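Local coordinates for phenylacetic acid degradation protein PaaI (PDB 1PSU) that hydrolyses phenylacetyl-CoA thioesters in the phenylacetate degradation pathway, preferring those whose ring carries hydroxyl groups, at residues L73-S78 and S129-G134. Residues are numbered along the deposited sequence; the frame is centred on the assembly and turned at random.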
loop_
_atom_site.group_PDB
_atom_site.type_symbol
_atom_site.label_atom_id
_atom_site.label_comp_id
_atom_site.label_asym_id
_atom_site.label_seq_id
_atom_site.Cartn_x
_atom_site.Cartn_y
_atom_site.Cartn_z
ATOM N N LEU B 73 -16.181 15.947 -4.306
ATOM C CA LEU B 73 -15.024 16.633 -4.886
ATOM C C LEU B 73 -13.834 15.688 -5.038
ATOM O O LEU B 73 -13.284 15.214 -4.048
ATOM C CB LEU B 73 -14.626 17.810 -3.992
ATOM C CG LEU B 73 -15.695 18.901 -3.930
ATOM C CD1 LEU B 73 -15.402 19.842 -2.789
ATOM C CD2 LEU B 73 -15.727 19.636 -5.265
ATOM N N ALA B 74 -13.447 15.418 -6.279
ATOM C CA ALA B 74 -12.325 14.538 -6.556
ATOM C C ALA B 74 -11.101 14.882 -5.700
ATOM O O ALA B 74 -10.669 16.041 -5.624
ATOM C CB ALA B 74 -11.971 14.599 -8.030
ATOM N N ALA B 75 -10.554 13.864 -5.044
ATOM C CA ALA B 75 -9.392 14.048 -4.191
ATOM C C ALA B 75 -8.482 12.833 -4.293
ATOM O O ALA B 75 -8.933 11.718 -4.579
ATOM C CB ALA B 75 -9.826 14.270 -2.754
ATOM N N VAL B 76 -7.198 13.057 -4.043
ATOM C CA VAL B 76 -6.198 12.007 -4.135
ATOM C C VAL B 76 -5.278 12.032 -2.894
ATOM O O VAL B 76 -5.282 12.998 -2.128
ATOM C CB VAL B 76 -5.387 12.219 -5.434
ATOM C CG1 VAL B 76 -4.304 13.278 -5.227
ATOM C CG2 VAL B 76 -4.815 10.916 -5.908
ATOM N N ALA B 77 -4.509 10.968 -2.689
ATOM C CA ALA B 77 -3.610 10.893 -1.545
ATOM C C ALA B 77 -2.274 11.542 -1.836
ATOM O O ALA B 77 -1.635 11.224 -2.835
ATOM C CB ALA B 77 -3.392 9.445 -1.143
ATOM N N SER B 78 -1.853 12.470 -0.982
ATOM C CA SER B 78 -0.549 13.102 -1.178
ATOM C C SER B 78 0.443 12.461 -0.211
ATOM O O SER B 78 1.654 12.466 -0.443
ATOM C CB SER B 78 -0.622 14.598 -0.900
ATOM O OG SER B 78 -1.070 14.852 0.414
ATOM N N SER B 129 -5.238 14.041 2.137
ATOM C CA SER B 129 -5.812 14.120 0.803
ATOM C C SER B 129 -5.581 15.501 0.191
ATOM O O SER B 129 -5.355 16.474 0.898
ATOM C CB SER B 129 -7.309 13.807 0.858
ATOM O OG SER B 129 -8.000 14.711 1.692
ATOM N N HIS B 130 -5.673 15.564 -1.132
ATOM C CA HIS B 130 -5.483 16.788 -1.900
ATOM C C HIS B 130 -6.543 16.780 -3.006
ATOM O O HIS B 130 -6.598 15.847 -3.802
ATOM C CB HIS B 130 -4.062 16.775 -2.488
ATOM C CG HIS B 130 -3.783 17.874 -3.463
ATOM N ND1 HIS B 130 -4.085 17.777 -4.804
ATOM C CD2 HIS B 130 -3.200 19.085 -3.293
ATOM C CE1 HIS B 130 -3.700 18.883 -5.419
ATOM N NE2 HIS B 130 -3.161 19.690 -4.526
ATOM N N ARG B 131 -7.399 17.795 -3.048
ATOM C CA ARG B 131 -8.426 17.841 -4.087
ATOM C C ARG B 131 -7.867 18.199 -5.458
ATOM O O ARG B 131 -6.929 18.982 -5.568
ATOM C CB ARG B 131 -9.543 18.800 -3.672
ATOM C CG ARG B 131 -10.499 18.118 -2.728
ATOM C CD ARG B 131 -11.381 19.051 -1.973
ATOM N NE ARG B 131 -12.259 18.285 -1.095
ATOM C CZ ARG B 131 -13.167 18.822 -0.294
ATOM N NH1 ARG B 131 -13.328 20.141 -0.246
ATOM N NH2 ARG B 131 -13.912 18.034 0.459
ATOM N N ILE B 132 -8.450 17.614 -6.498
ATOM C CA ILE B 132 -7.991 17.841 -7.862
ATOM C C ILE B 132 -9.125 18.279 -8.796
ATOM O O ILE B 132 -10.112 17.559 -8.994
ATOM C CB ILE B 132 -7.381 16.554 -8.457
ATOM C CG1 ILE B 132 -6.551 15.833 -7.404
ATOM C CG2 ILE B 132 -6.518 16.892 -9.663
ATOM C CD1 ILE B 132 -6.210 14.402 -7.788
ATOM N N GLY B 133 -8.975 19.458 -9.382
ATOM C CA GLY B 133 -9.973 19.945 -10.315
ATOM C C GLY B 133 -11.437 19.955 -9.909
ATOM O O GLY B 133 -11.872 20.836 -9.168
ATOM N N GLY B 134 -12.210 18.992 -10.402
ATOM C CA GLY B 134 -13.632 18.988 -10.097
ATOM C C GLY B 134 -14.269 17.784 -9.429
ATOM O O GLY B 134 -13.882 17.391 -8.327
HETATM O O HOH W 1 -11.715 18.469 -6.483
#
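V76 forms a hydrogen-bonded pair with H130 where the start of strand 75-84 runs antiparallel to the end of strand 121-131: its N donates to H130 O at 2.9 Å, and its carbonyl accepts H130 N in return. V76 and I132 cross obliquely, CD1 of I132 coming to 3.3 Å from V76 CB, tighter than ordinary van der Waals contact.

R131 and A75 form a non-hydrogen-bonded pair, their side chains on the face opposite V76 and H130. The CG of R131 turns away from its own carbonyl carbon (chi1 -81°) and packs against A75 CB at 3.9 Å; from there the extended chain carries the guanidinium to L73, whose CD1 sits over one face, near the rim and 3.3 Å from R131 NH1. Replacing R131 by an alanine is likely to deprive L73 CD1 of the flat group it covers and to open a gap beside A75 CB.

Further along, I132 N donates to A74 O at 2.9 Å, while A74 N donates to the carbonyl oxygen of G134, a poorly ordered residue. A water lies 2.8 Å from A74 O and 3.0 Å from G134 O.

In the hot dog fold, A75 and S129 rest on C68 of the central helix 53-69, R131 touches Q103 of strand 93-103, and S78 makes backbone hydrogen bonds to the second subunit.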